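PDB 6BWE: putative fimbrial associated sortase-like protein from Corynebacterium diphtheriae, which probably acts as a pilin-specific class C sortase, cutting sorting signals through a cysteine thioester and cross-linking pilin subunits into pili. Local coordinates for residues D28-A33 and L68-A73; P76-I81 and S111-G116; I148-Q153 and D182-I187. The protein carries 2 engineered substitutions. One frame throughout, in Å; residues are numbered along the deposited sequence. Where two conformers were deposited one is given.

Contact 1: D28-A33 and L68-A73; sequences DSVLEA and LNPQRA
V30 carries nearly the whole apolar contact, pushing its two methyls from helix 24-39 against L68 and P70. CG1 lies against the L68 backbone, 3.7 Å from L68 CA, and 4.0 Å from the branch methyl L68 CD2. CG2 rests on P70, with P70 CB 3.7 Å away and P70 CG and CD close behind; the valine crosses the proline side chain at about a right angle. The fork follows from the valine torsion: CG1 is anti to the backbone N (chi1 172°) and CG2 beside it, which turns CG1 mainly to L68 and CG2 to P70. P70 also touches V21 and V26, and L68 touches A34.

The 68-73 loop follows helix 59-66 and leads to strand 77-83; its core is a type I beta turn from N69 to R72, closed by R72 N to N69 O. The helix it abuts, 24-39, is the first of the modelled chain, and the contact joins it to the loop that enters strand 77-83.

Polar links are of two sorts. One water bridges the segments, donating to V30 O at 2.8 Å and accepting from L68 N at 2.9 Å. Within the loop, the N69 carboxamide grips both polar backbone atoms of A73: N69 OD1 accepts from A73 N at 2.8 Å on a lone pair, in the carbonyl plane, while N69 ND2 donates to A73 O at 2.9 Å, with A73 O tilted 19° from the amide plane. This pair of bonds fixes the rotation of the amide and ties N69 to A73, the residue just past the turn.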
loop_
_atom_site.group_PDB
_atom_site.type_symbol
_atom_site.label_atom_id
_atom_site.label_comp_id
_atom_site.label_asym_id
_atom_site.label_seq_id
_atom_site.Cartn_x
_atom_site.Cartn_y
_atom_site.Cartn_z
ATOM N N ASP A 28 -13.090 16.507 -15.048
ATOM C CA ASP A 28 -13.491 15.093 -15.300
ATOM C C ASP A 28 -12.304 14.174 -15.551
ATOM O O ASP A 28 -12.234 13.100 -14.960
ATOM C CB ASP A 28 -14.483 14.969 -16.460
ATOM C CG ASP A 28 -15.858 15.506 -16.121
ATOM O OD1 ASP A 28 -16.115 15.808 -14.929
ATOM O OD2 ASP A 28 -16.687 15.620 -17.066
ATOM N N SER A 29 -11.356 14.616 -16.377
ATOM C CA SER A 29 -10.176 13.804 -16.691
ATOM C C SER A 29 -9.266 13.608 -15.463
ATOM O O SER A 29 -8.743 12.514 -15.241
ATOM C CB SER A 29 -9.410 14.399 -17.897
ATOM O OG SER A 29 -8.089 13.893 -17.987
ATOM N N VAL A 30 -9.102 14.662 -14.671
ATOM C CA VAL A 30 -8.287 14.624 -13.461
ATOM C C VAL A 30 -8.913 13.682 -12.409
ATOM O O VAL A 30 -8.218 12.867 -11.776
ATOM C CB VAL A 30 -8.088 16.043 -12.918
ATOM C CG1 VAL A 30 -7.420 16.046 -11.554
ATOM C CG2 VAL A 30 -7.271 16.888 -13.886
ATOM N N LEU A 31 -10.225 13.784 -12.225
ATOM C CA LEU A 31 -10.932 12.855 -11.339
ATOM C C LEU A 31 -10.798 11.397 -11.782
ATOM O O LEU A 31 -10.513 10.508 -10.934
ATOM C CB LEU A 31 -12.396 13.248 -11.206
ATOM C CG LEU A 31 -12.654 14.560 -10.458
ATOM C CD1 LEU A 31 -14.133 14.974 -10.625
ATOM C CD2 LEU A 31 -12.269 14.460 -8.973
ATOM N N GLU A 32 -10.993 11.122 -13.073
ATOM C CA GLU A 32 -10.825 9.795 -13.599
ATOM C C GLU A 32 -9.397 9.300 -13.379
ATOM O O GLU A 32 -9.180 8.162 -12.970
ATOM C CB GLU A 32 -11.198 9.735 -15.091
ATOM C CG GLU A 32 -12.684 9.458 -15.308
ATOM C CD GLU A 32 -13.068 8.045 -14.856
ATOM O OE1 GLU A 32 -12.641 7.058 -15.523
ATOM O OE2 GLU A 32 -13.750 7.909 -13.804
ATOM N N ALA A 33 -8.429 10.158 -13.681
ATOM C CA ALA A 33 -7.026 9.782 -13.451
ATOM C C ALA A 33 -6.768 9.439 -11.989
ATOM O O ALA A 33 -5.995 8.513 -11.688
ATOM C CB ALA A 33 -6.082 10.884 -13.895
ATOM N N LEU A 68 -4.373 15.084 -9.140
ATOM C CA LEU A 68 -5.087 16.243 -8.665
ATOM C C LEU A 68 -4.282 17.533 -8.852
ATOM O O LEU A 68 -4.355 18.438 -8.023
ATOM C CB LEU A 68 -5.554 16.050 -7.220
ATOM C CG LEU A 68 -6.419 14.807 -6.964
ATOM C CD1 LEU A 68 -6.721 14.675 -5.500
ATOM C CD2 LEU A 68 -7.698 14.865 -7.756
ATOM N N ASN A 69 -3.554 17.621 -9.956
ATOM C CA ASN A 69 -2.620 18.735 -10.187
ATOM C C ASN A 69 -2.428 18.975 -11.678
ATOM O O ASN A 69 -1.297 18.917 -12.200
ATOM C CB ASN A 69 -1.324 18.378 -9.506
ATOM C CG ASN A 69 -0.256 19.442 -9.593
ATOM O OD1 ASN A 69 -0.527 20.626 -9.812
ATOM N ND2 ASN A 69 1.002 19.005 -9.362
ATOM N N PRO A 70 -3.522 19.264 -12.391
ATOM C CA PRO A 70 -3.414 19.476 -13.836
ATOM C C PRO A 70 -2.649 20.765 -14.156
ATOM O O PRO A 70 -2.063 20.873 -15.196
ATOM C CB PRO A 70 -4.886 19.636 -14.272
ATOM C CG PRO A 70 -5.540 20.183 -13.075
ATOM C CD PRO A 70 -4.908 19.388 -11.951
ATOM N N GLN A 71 -2.652 21.708 -13.236
ATOM C CA GLN A 71 -1.872 22.917 -13.362
ATOM C C GLN A 71 -0.353 22.629 -13.195
ATOM O O GLN A 71 0.433 23.512 -13.445
ATOM C CB GLN A 71 -2.410 24.015 -12.408
ATOM C CG GLN A 71 -2.253 23.791 -10.880
ATOM C CD GLN A 71 -3.284 22.871 -10.216
ATOM O OE1 GLN A 71 -3.906 22.017 -10.861
ATOM N NE2 GLN A 71 -3.461 23.046 -8.908
ATOM N N ARG A 72 0.013 21.394 -12.784
ATOM C CA ARG A 72 1.405 20.961 -12.624
ATOM C C ARG A 72 2.198 21.902 -11.723
ATOM O O ARG A 72 3.336 22.304 -12.052
ATOM C CB ARG A 72 2.079 20.835 -13.989
ATOM C CG ARG A 72 1.412 19.827 -14.900
ATOM C CD ARG A 72 1.915 20.005 -16.332
ATOM N NE ARG A 72 2.474 18.767 -16.847
ATOM C CZ ARG A 72 3.163 18.652 -17.985
ATOM N NH1 ARG A 72 3.405 19.713 -18.768
ATOM N NH2 ARG A 72 3.610 17.456 -18.333
ATOM N N ALA A 73 1.584 22.265 -10.598
ATOM C CA ALA A 73 2.194 23.154 -9.610
ATOM C C ALA A 73 3.041 22.335 -8.624
ATOM O O ALA A 73 2.898 21.095 -8.522
ATOM C CB ALA A 73 1.128 23.931 -8.881
HETATM O O HOH W 1 -5.572 13.143 -10.997
#

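Contact 2: P76-I81 and S111-G116; sequences PVIASI and SALPVG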
loop_
_atom_site.group_PDB
_atom_site.type_symbol
_atom_site.label_atom_id
_atom_site.label_comp_id
_atom_site.label_asym_id
_atom_site.label_seq_id
_atom_site.Cartn_x
_atom_site.Cartn_y
_atom_site.Cartn_z
ATOM N N PRO A 76 0.289 22.082 -4.948
ATOM C CA PRO A 76 -1.121 22.360 -5.179
ATOM C C PRO A 76 -2.014 21.968 -4.026
ATOM O O PRO A 76 -1.760 20.982 -3.328
ATOM C CB PRO A 76 -1.449 21.489 -6.372
ATOM C CG PRO A 76 -0.531 20.333 -6.224
ATOM C CD PRO A 76 0.752 20.949 -5.779
ATOM N N VAL A 77 -3.077 22.736 -3.854
ATOM C CA VAL A 77 -4.180 22.302 -2.990
ATOM C C VAL A 77 -4.914 21.205 -3.762
ATOM O O VAL A 77 -5.507 21.476 -4.827
ATOM C CB VAL A 77 -5.147 23.458 -2.696
ATOM C CG1 VAL A 77 -6.353 22.926 -1.915
ATOM C CG2 VAL A 77 -4.441 24.553 -1.892
ATOM N N ILE A 78 -4.883 19.977 -3.247
ATOM C CA ILE A 78 -5.488 18.856 -3.972
ATOM C C ILE A 78 -6.998 18.745 -3.704
ATOM O O ILE A 78 -7.716 18.211 -4.516
ATOM C CB ILE A 78 -4.776 17.506 -3.753
ATOM C CG1 ILE A 78 -4.738 17.059 -2.293
ATOM C CG2 ILE A 78 -3.359 17.601 -4.264
ATOM C CD1 ILE A 78 -4.327 15.608 -2.104
ATOM N N ALA A 79 -7.439 19.229 -2.553
ATOM C CA ALA A 79 -8.832 19.241 -2.153
ATOM C C ALA A 79 -8.978 20.140 -0.947
ATOM O O ALA A 79 -7.998 20.559 -0.348
ATOM C CB ALA A 79 -9.323 17.829 -1.814
ATOM N N SER A 80 -10.208 20.504 -0.611
ATOM C CA SER A 80 -10.429 21.192 0.646
ATOM C C SER A 80 -11.497 20.437 1.426
ATOM O O SER A 80 -12.255 19.645 0.859
ATOM C CB SER A 80 -10.830 22.662 0.442
ATOM O OG SER A 80 -12.008 22.742 -0.322
ATOM N N ILE A 81 -11.509 20.673 2.724
ATOM C CA ILE A 81 -12.407 20.004 3.621
ATOM C C ILE A 81 -13.144 21.046 4.426
ATOM O O ILE A 81 -12.564 22.041 4.806
ATOM C CB ILE A 81 -11.661 18.973 4.491
ATOM C CG1 ILE A 81 -12.630 18.122 5.297
ATOM C CG2 ILE A 81 -10.687 19.624 5.447
ATOM C CD1 ILE A 81 -12.029 16.800 5.758
ATOM N N SER A 111 -2.559 5.841 1.128
ATOM C CA SER A 111 -4.002 5.767 1.208
ATOM C C SER A 111 -4.548 6.379 -0.081
ATOM O O SER A 111 -3.844 7.115 -0.772
ATOM C CB SER A 111 -4.545 6.486 2.451
ATOM O OG SER A 111 -4.338 7.916 2.382
ATOM N N ALA A 112 -5.797 6.050 -0.412
ATOM C CA ALA A 112 -6.430 6.551 -1.632
ATOM C C ALA A 112 -6.557 8.078 -1.574
ATOM O O ALA A 112 -6.712 8.681 -0.505
ATOM C CB ALA A 112 -7.814 5.947 -1.815
ATOM N N LEU A 113 -6.447 8.686 -2.735
ATOM C CA LEU A 113 -6.753 10.098 -2.889
ATOM C C LEU A 113 -8.247 10.346 -2.658
ATOM O O LEU A 113 -9.065 9.460 -2.946
ATOM C CB LEU A 113 -6.396 10.520 -4.312
ATOM C CG LEU A 113 -4.925 10.523 -4.698
ATOM C CD1 LEU A 113 -4.835 10.679 -6.199
ATOM C CD2 LEU A 113 -4.171 11.627 -3.976
ATOM N N PRO A 114 -8.622 11.540 -2.132
ATOM C CA PRO A 114 -9.999 11.689 -1.643
ATOM C C PRO A 114 -10.954 12.105 -2.760
ATOM O O PRO A 114 -11.417 13.239 -2.792
ATOM C CB PRO A 114 -9.857 12.738 -0.551
ATOM C CG PRO A 114 -8.766 13.625 -1.041
ATOM C CD PRO A 114 -7.763 12.609 -1.589
ATOM N N VAL A 115 -11.205 11.162 -3.669
ATOM C CA VAL A 115 -12.134 11.313 -4.794
ATOM C C VAL A 115 -13.314 10.333 -4.696
ATOM O O VAL A 115 -14.079 10.237 -5.631
ATOM C CB VAL A 115 -11.424 11.196 -6.144
ATOM C CG1 VAL A 115 -10.476 12.362 -6.326
ATOM C CG2 VAL A 115 -10.663 9.865 -6.290
ATOM N N GLY A 116 -13.454 9.639 -3.560
ATOM C CA GLY A 116 -14.564 8.700 -3.339
ATOM C C GLY A 116 -14.353 7.385 -4.076
ATOM O O GLY A 116 -13.388 7.234 -4.854
#
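P114 offers the one ring among the four touching side chains, and it meets A79 through CG, the flap atom of its C-gamma endo pucker, with A79 CB 4.3 Å from P114 CG. The P114 ring also packs on H107. Beside this pair, I78 CD1 lies 4.4 Å from L113 CD2. I78 CG1 stands between the backbone N and the carbonyl carbon (chi1 59°), and the extended second torsion carries CD1 on to L113.

A classic beta bulge lets two consecutive residues serve the same side: I78 and A79 both face I92 across the strand pair, and both direct their CB atoms at the 111-116 loop. The loop is bent sharply in turn, P114 being the centre of an inverse gamma turn in which V115 N bonds to L113 O at 2.8 Å.

The loop is held in place by polar ties further out: S111 OG with L108 O and V123 N, A112 O with H107 NE2, and L113 N with N38 OD1. All four touching residues are buried. Strand 77-83 runs between strands 88-94 and 147-152, A79 also packing on I150 and V152, while L113 and V115 lie against helix 24-39 through Y37, L31 and N38.

Contact 3: I148-Q153 and D182-I187; sequences IYITVQ and DQITLI
I184 CD1 touches two isoleucines of the facing strand: I148 CG2 approaches it to 3.8 Å, and I150 CD1 to 4.0 Å. In a third pair I148 CD1 meets L186 CD1 at 3.9 Å. All three meet tip to tip, methyl against methyl. I148 thereby serves two partners with two branches: CG2, anti to the backbone N, turns to I184, while the longer arm ending in CD1 goes to L186. In I184 it is CG1 that stands between the backbone N and the carbonyl carbon (chi1 58°), which brings CD1 against both I148 and I150.

The residues in contact are every second one on each strand, so one face of 148-152 meets one face of 183-187. The strands are not sheet neighbours here: their axes pass 10.5 Å apart and run at 102°, and side chains span the interior of the sortase beta-barrel.

Further out, I148 and I184 both rest on A203 of strand 198-206, and I148 and L186 on I81 of strand 77-83. Strand 147-152 is fixed by backbone bonds of I148 with Y159 and of I150 with L157. At the start of the other segment, D182 forms a salt bridge with R205 and hydrogen bonds with Y159 OH and G117 N.

Only aliphatic carbon meets across the contact, so the strands are held together here by burial of apolar groups and not by directional bonds.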
loop_
_atom_site.group_PDB
_atom_site.type_symbol
_atom_site.label_atom_id
_atom_site.label_comp_id
_atom_site.label_asym_id
_atom_site.label_seq_id
_atom_site.Cartn_x
_atom_site.Cartn_y
_atom_site.Cartn_z
ATOM N N ILE A 148 -18.912 15.873 7.055
ATOM C CA ILE A 148 -17.613 16.317 6.534
ATOM C C ILE A 148 -17.774 16.446 5.030
ATOM O O ILE A 148 -18.287 15.514 4.401
ATOM C CB ILE A 148 -16.531 15.271 6.832
ATOM C CG1 ILE A 148 -16.309 15.152 8.355
ATOM C CG2 ILE A 148 -15.226 15.599 6.121
ATOM C CD1 ILE A 148 -15.624 13.853 8.745
ATOM N N TYR A 149 -17.379 17.586 4.457
ATOM C CA TYR A 149 -17.506 17.818 3.011
ATOM C C TYR A 149 -16.123 17.953 2.370
ATOM O O TYR A 149 -15.330 18.789 2.808
ATOM C CB TYR A 149 -18.294 19.090 2.732
ATOM C CG TYR A 149 -19.679 19.089 3.364
ATOM C CD1 TYR A 149 -20.791 18.671 2.653
ATOM C CD2 TYR A 149 -19.853 19.456 4.687
ATOM C CE1 TYR A 149 -22.074 18.686 3.222
ATOM C CE2 TYR A 149 -21.113 19.456 5.276
ATOM C CZ TYR A 149 -22.220 19.067 4.548
ATOM O OH TYR A 149 -23.463 19.049 5.162
ATOM N N ILE A 150 -15.855 17.185 1.314
ATOM C CA ILE A 150 -14.595 17.278 0.606
ATOM C C ILE A 150 -14.913 17.865 -0.754
ATOM O O ILE A 150 -15.775 17.350 -1.455
ATOM C CB ILE A 150 -13.898 15.910 0.457
ATOM C CG1 ILE A 150 -13.428 15.445 1.835
ATOM C CG2 ILE A 150 -12.693 16.055 -0.478
ATOM C CD1 ILE A 150 -12.896 14.056 1.860
ATOM N N THR A 151 -14.228 18.942 -1.107
ATOM C CA THR A 151 -14.359 19.507 -2.431
ATOM C C THR A 151 -13.094 19.211 -3.211
ATOM O O THR A 151 -12.005 19.514 -2.758
ATOM C CB THR A 151 -14.654 20.999 -2.375
ATOM O OG1 THR A 151 -15.850 21.211 -1.590
ATOM C CG2 THR A 151 -14.897 21.558 -3.750
ATOM N N VAL A 152 -13.262 18.622 -4.392
ATOM C CA VAL A 152 -12.118 18.198 -5.201
ATOM C C VAL A 152 -12.512 18.324 -6.667
ATOM O O VAL A 152 -13.585 17.853 -7.078
ATOM C CB VAL A 152 -11.629 16.776 -4.786
ATOM C CG1 VAL A 152 -12.753 15.742 -4.830
ATOM C CG2 VAL A 152 -10.445 16.334 -5.602
ATOM N N GLN A 153 -11.684 19.014 -7.440
ATOM C CA GLN A 153 -11.957 19.287 -8.860
ATOM C C GLN A 153 -13.393 19.722 -9.135
ATOM O O GLN A 153 -14.029 19.245 -10.067
ATOM C CB GLN A 153 -11.617 18.053 -9.676
ATOM C CG GLN A 153 -10.130 17.708 -9.582
ATOM C CD GLN A 153 -9.249 18.734 -10.253
ATOM O OE1 GLN A 153 -9.400 18.988 -11.435
ATOM N NE2 GLN A 153 -8.277 19.291 -9.511
ATOM N N ASP A 182 -17.003 3.207 1.301
ATOM C CA ASP A 182 -16.350 4.423 0.861
ATOM C C ASP A 182 -16.190 5.243 2.165
ATOM O O ASP A 182 -17.172 5.726 2.741
ATOM C CB ASP A 182 -17.249 5.070 -0.199
ATOM C CG ASP A 182 -16.755 6.406 -0.671
ATOM O OD1 ASP A 182 -15.846 6.997 -0.062
ATOM O OD2 ASP A 182 -17.303 6.873 -1.679
ATOM N N GLN A 183 -14.951 5.297 2.669
ATOM C CA GLN A 183 -14.662 5.874 3.983
ATOM C C GLN A 183 -13.530 6.871 3.894
ATOM O O GLN A 183 -12.737 6.829 2.933
ATOM C CB GLN A 183 -14.176 4.796 4.947
ATOM C CG GLN A 183 -15.074 3.606 5.106
ATOM C CD GLN A 183 -14.499 2.622 6.091
ATOM O OE1 GLN A 183 -14.909 2.610 7.250
ATOM N NE2 GLN A 183 -13.534 1.803 5.647
ATOM N N ILE A 184 -13.457 7.731 4.910
ATOM C CA ILE A 184 -12.285 8.591 5.171
ATOM C C ILE A 184 -11.999 8.601 6.671
ATOM O O ILE A 184 -12.915 8.412 7.475
ATOM C CB ILE A 184 -12.495 10.057 4.739
ATOM C CG1 ILE A 184 -13.704 10.701 5.433
ATOM C CG2 ILE A 184 -12.628 10.136 3.235
ATOM C CD1 ILE A 184 -13.725 12.211 5.273
ATOM N N THR A 185 -10.744 8.842 7.029
ATOM C CA THR A 185 -10.327 9.043 8.404
ATOM C C THR A 185 -9.499 10.312 8.469
ATOM O O THR A 185 -8.601 10.533 7.650
ATOM C CB THR A 185 -9.584 7.821 9.006
ATOM O OG1 THR A 185 -10.511 6.736 9.203
ATOM C CG2 THR A 185 -8.934 8.148 10.360
ATOM N N LEU A 186 -9.836 11.152 9.448
ATOM C CA LEU A 186 -9.098 12.353 9.765
ATOM C C LEU A 186 -8.320 12.038 11.010
ATOM O O LEU A 186 -8.874 11.452 11.983
ATOM C CB LEU A 186 -10.034 13.509 10.051
ATOM C CG LEU A 186 -11.107 13.756 9.009
ATOM C CD1 LEU A 186 -11.967 14.938 9.415
ATOM C CD2 LEU A 186 -10.532 13.952 7.613
ATOM N N ILE A 187 -7.041 12.390 10.994
ATOM C CA ILE A 187 -6.108 12.053 12.084
ATOM C C ILE A 187 -5.431 13.289 12.658
ATOM O O ILE A 187 -4.975 14.149 11.896
ATOM C CB ILE A 187 -4.997 11.097 11.596
ATOM C CG1 ILE A 187 -5.611 9.758 11.214
ATOM C CG2 ILE A 187 -3.920 10.912 12.676
ATOM C CD1 ILE A 187 -4.591 8.658 10.965
#

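Contacts 1 and 2, with centres about 11 Å apart, touch at several places, among them N69 CG to P76 CG at 3.5 Å and L31 CD2 to V115 CG1 at 3.8 Å. Contacts 2 and 3, about 7 Å apart between centres, are joined through neighbouring strands, 77-83 of contact 2 and 147-152 of contact 3, with a probable hydrogen bond from T151 N to S80 O at 2.9 Å. Contacts 1 and 3, about 17 Å apart between centres, still touch: V30 CG1 lies 3.5 Å from Q153 CD. All lie away from the predicted catalytic pair, H127 and C189, although strand 183-187 runs toward C189 and its parallel neighbour 123-125 leads to H127.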